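Local coordinates for protein putative Acetyltransferase from the GNAT family (Novosphingobium aromaticivorans DSM 12444, PDB 3EC4) that probably transfers an acyl group to an acceptor substrate, as members of the GNAT acetyltransferase family generally do, at residues S21-A26 and P35-F40; R150-P153 and L157-V160. All coordinates share one frame; numbering follows the deposited sequence.

Contact 1 of 2, residues S21-A26 and P35-F40; sequences SELDVA and PAYGPF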
# COMPACT_ATOMS: atom_id res chain seq x y z
N SER A 21 -9.19 9.79 7.47
CA SER A 21 -8.96 11.20 7.70
C SER A 21 -8.23 11.47 9.03
O SER A 21 -7.55 12.48 9.15
CB SER A 21 -10.30 11.95 7.64
OG SER A 21 -11.09 11.50 8.71
N GLU A 22 -8.37 10.58 10.02
CA GLU A 22 -7.61 10.72 11.30
C GLU A 22 -6.09 10.50 11.14
O GLU A 22 -5.31 10.92 12.00
CB GLU A 22 -8.14 9.74 12.36
CG GLU A 22 -9.41 10.25 13.06
CD GLU A 22 -9.81 9.42 14.30
OE1 GLU A 22 -8.91 8.91 15.03
OE2 GLU A 22 -11.02 9.30 14.54
N LEU A 23 -5.68 9.88 10.03
CA LEU A 23 -4.26 9.70 9.70
C LEU A 23 -3.63 10.89 8.98
O LEU A 23 -2.42 10.88 8.73
CB LEU A 23 -4.07 8.42 8.88
CG LEU A 23 -4.64 7.10 9.47
CD1 LEU A 23 -4.30 5.87 8.57
CD2 LEU A 23 -4.14 6.89 10.91
N ASP A 24 -4.41 11.89 8.62
CA ASP A 24 -3.90 13.04 7.87
C ASP A 24 -3.26 14.00 8.90
O ASP A 24 -3.90 14.39 9.88
CB ASP A 24 -5.03 13.71 7.07
CG ASP A 24 -4.59 14.91 6.25
OD1 ASP A 24 -3.38 15.17 6.11
OD2 ASP A 24 -5.48 15.64 5.79
N VAL A 25 -2.01 14.39 8.67
CA VAL A 25 -1.34 15.33 9.57
C VAL A 25 -1.20 16.76 9.00
O VAL A 25 -0.69 17.64 9.68
CB VAL A 25 0.04 14.77 10.07
CG1 VAL A 25 -0.18 13.50 10.96
CG2 VAL A 25 1.02 14.54 8.85
N ALA A 26 -1.66 16.97 7.77
CA ALA A 26 -1.58 18.25 7.09
C ALA A 26 -2.93 18.95 7.25
O ALA A 26 -3.75 18.58 8.11
CB ALA A 26 -1.22 18.05 5.58
N PRO A 35 3.56 10.21 9.14
CA PRO A 35 4.81 9.50 8.83
C PRO A 35 5.06 8.19 9.57
O PRO A 35 5.85 7.35 9.06
CB PRO A 35 5.89 10.50 9.20
CG PRO A 35 5.21 11.82 9.08
CD PRO A 35 3.81 11.63 9.46
N ALA A 36 4.41 7.97 10.72
CA ALA A 36 4.51 6.71 11.42
C ALA A 36 3.89 5.60 10.59
O ALA A 36 4.26 4.43 10.72
CB ALA A 36 3.81 6.80 12.81
N TYR A 37 2.89 5.96 9.79
CA TYR A 37 2.22 5.00 8.91
C TYR A 37 2.88 4.87 7.55
O TYR A 37 2.93 3.80 7.00
CB TYR A 37 0.76 5.34 8.76
CG TYR A 37 -0.07 5.11 9.99
CD1 TYR A 37 -0.01 5.95 11.07
CD2 TYR A 37 -0.96 4.04 10.03
CE1 TYR A 37 -0.83 5.75 12.19
CE2 TYR A 37 -1.79 3.84 11.14
CZ TYR A 37 -1.70 4.68 12.21
OH TYR A 37 -2.50 4.43 13.32
N GLY A 38 3.37 5.96 6.97
CA GLY A 38 3.97 5.84 5.64
C GLY A 38 4.28 7.19 5.04
O GLY A 38 4.04 8.22 5.67
N PRO A 39 4.86 7.18 3.83
CA PRO A 39 5.39 8.41 3.24
C PRO A 39 4.45 9.17 2.26
O PRO A 39 4.91 10.05 1.52
CB PRO A 39 6.58 7.86 2.46
CG PRO A 39 6.03 6.57 1.92
CD PRO A 39 5.19 6.00 3.01
N PHE A 40 3.17 8.85 2.28
CA PHE A 40 2.28 9.24 1.19
C PHE A 40 1.72 10.65 1.41
O PHE A 40 1.48 11.06 2.53
CB PHE A 40 1.14 8.25 1.02
CG PHE A 40 1.60 6.91 0.53
CD1 PHE A 40 1.98 6.75 -0.78
CD2 PHE A 40 1.74 5.85 1.41
CE1 PHE A 40 2.43 5.55 -1.23
CE2 PHE A 40 2.22 4.65 0.97
CZ PHE A 40 2.56 4.50 -0.34
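Asp24 OD1, gripped by the backbone amides of Ala26 and Arg32, holds the turn that carries the chain on from Leu23 through Val25; of these two, Leu23 meets Tyr37 and Val25 meets Pro35. The bond from Ala26 N to Asp24 OD1, 3.0 Å long, makes an Asx turn, and an aspartate suits it because its short side chain can bend back to a main-chain N-H just ahead. That amide meets the oxygen from above the carboxylate plane, 51° out of it.

The contact lies near the surface and sets this loop beside the one joining the short antiparallel strands 30-32 and 41-43. Its main element is a CH-pi contact: Leu23 CD2 sits over one face of the Tyr37 ring, 3.8 Å from the ring centroid. Tyr37 CG stands anti to the carbonyl carbon (chi1 -70°), which directs the ring toward Leu23. The methyl is shifted toward the rim, with Leu23 CD2 approaching Tyr37 CZ to 3.5 Å. Leucine's branched end lets Leu23 CD1 lie 4.1 Å from Tyr37 CE2, on the same ring. Tyr37 also packs edge-to-face with Tyr131. Replacing this tyrosine by an alanine would probably leave Leu23 CD2 without the ring face beneath it and Tyr131 without its edge-to-face partner. Farther along, two compact apolar groups reach toward each other, Val25 CG2 lying 4.1 Å from Pro35 CD.

Contact 2 of 2, residues R150-P153 and L157-V160; sequences RMRP and LAEV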
# COMPACT_ATOMS: atom_id res chain seq x y z
N ARG A 150 -3.99 -1.70 3.78
CA ARG A 150 -3.49 -0.33 3.82
C ARG A 150 -4.58 0.71 3.52
O ARG A 150 -5.46 0.90 4.37
CB ARG A 150 -2.24 -0.22 2.96
CG ARG A 150 -1.37 0.98 3.21
CD ARG A 150 -0.06 0.92 2.46
NE ARG A 150 -0.23 1.04 1.03
CZ ARG A 150 0.78 0.99 0.16
NH1 ARG A 150 2.06 0.83 0.54
NH2 ARG A 150 0.53 1.10 -1.11
N MSE A 151 -4.52 1.41 2.39
CA MSE A 151 -5.39 2.57 2.18
C MSE A 151 -6.86 2.19 1.97
O MSE A 151 -7.20 1.09 1.47
CB MSE A 151 -4.92 3.43 0.99
CG MSE A 151 -3.52 3.89 1.12
SE MSE A 151 -3.04 5.17 -0.24
CE MSE A 151 -1.21 4.54 -0.52
N ARG A 152 -7.73 3.11 2.35
CA ARG A 152 -9.16 2.93 2.20
C ARG A 152 -9.76 4.19 1.59
O ARG A 152 -10.18 5.06 2.31
CB ARG A 152 -9.81 2.63 3.54
CG ARG A 152 -9.37 1.27 4.10
CD ARG A 152 -9.78 1.08 5.53
NE ARG A 152 -9.30 -0.20 6.00
CZ ARG A 152 -9.93 -1.35 5.86
NH1 ARG A 152 -11.15 -1.39 5.36
NH2 ARG A 152 -9.35 -2.47 6.28
N PRO A 153 -9.73 4.30 0.24
CA PRO A 153 -10.16 5.50 -0.48
C PRO A 153 -11.66 5.85 -0.36
O PRO A 153 -12.04 6.99 -0.62
CB PRO A 153 -9.75 5.20 -1.92
CG PRO A 153 -8.60 4.21 -1.80
CD PRO A 153 -9.11 3.32 -0.67
N LEU A 157 -13.89 0.28 -0.16
CA LEU A 157 -12.64 -0.08 -0.85
C LEU A 157 -11.52 -0.25 0.17
O LEU A 157 -11.42 0.51 1.12
CB LEU A 157 -12.24 1.02 -1.86
CG LEU A 157 -13.24 1.22 -3.00
CD1 LEU A 157 -13.02 2.56 -3.71
CD2 LEU A 157 -13.09 0.02 -3.93
N ALA A 158 -10.66 -1.25 -0.06
CA ALA A 158 -9.58 -1.55 0.88
C ALA A 158 -8.38 -2.09 0.11
O ALA A 158 -8.55 -2.97 -0.71
CB ALA A 158 -10.04 -2.54 1.93
N GLU A 159 -7.20 -1.58 0.43
CA GLU A 159 -5.99 -1.95 -0.26
C GLU A 159 -5.28 -3.16 0.36
O GLU A 159 -5.01 -3.19 1.55
CB GLU A 159 -5.02 -0.76 -0.26
CG GLU A 159 -3.84 -0.95 -1.22
CD GLU A 159 -2.86 0.19 -1.15
OE1 GLU A 159 -2.84 0.86 -0.11
OE2 GLU A 159 -2.08 0.37 -2.13
N VAL A 160 -4.95 -4.13 -0.48
CA VAL A 160 -3.98 -5.18 -0.13
C VAL A 160 -2.54 -4.69 -0.28
O VAL A 160 -2.18 -4.16 -1.32
CB VAL A 160 -4.18 -6.42 -1.02
CG1 VAL A 160 -3.22 -7.52 -0.58
CG2 VAL A 160 -5.68 -6.89 -0.91
O HOH W 1 -12.69 0.38 3.58
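Arg150 N donates to Glu159 O and Glu159 N to Met151 O, placing two residues of 150-153 opposite a single residue of segment 157-160, the pattern of a beta bulge. It lies where strand 142-149 gives way to the loop of its antiparallel hairpin with strand 157-165, in the central sheet of the GNAT fold. The extra residue leaves Met151 N to bond a side chain, and Glu159 supplies the acceptor.

With CG anti to the backbone N (chi1 -168°), the Glu159 chain runs extended beside Arg150, both pointing the same way. Arg150 holds the carboxylate side-on: NE reaches Glu159 OE1 at 2.9 Å, and NH2 reaches Glu159 OE2 at the same 2.9 Å. The two planes are 59° apart, so this salt bridge is far from coplanar. Glu159 OE1 has a second donor: Met151 N, 3.1 Å away, donates to the anti lone pair of Glu159 OE1. A glutamate is long enough to serve both neighbours from a buried position, where Tyr194 and His196 pack against it. The selenomethionine Met151 adds its CG 3.3 Å from Glu159 OE1.

The guanidinium of Arg152 has its charged partners outside the two segments, Glu149 and Glu191, while a water links its NH1 to Leu157 O. Small Ala158 fits beneath this guanidinium, its CB lying over one face, 3.8 Å from Arg152 NH1.

Along the chain the contacts come in series: contact 1 is complete before contact 2 begins, yet their centres are only 14 Å apart. Contact 1 belongs to the loops flanking strands 30-32 and 41-43, near the surface; contact 2 is buried, at one end of a hairpin of the large mixed sheet. They meet directly where Phe40 CE2 packs 3.7 Å from Met151 CE. Gln20, just ahead of 21-26, hydrogen-bonds the backbone of Arg150 and Arg152, while Tyr131 touches Leu23, Tyr37 and Arg150. The N-terminal loops are thus docked onto the core sheet of the acetyltransferase fold through both polar and aromatic contacts.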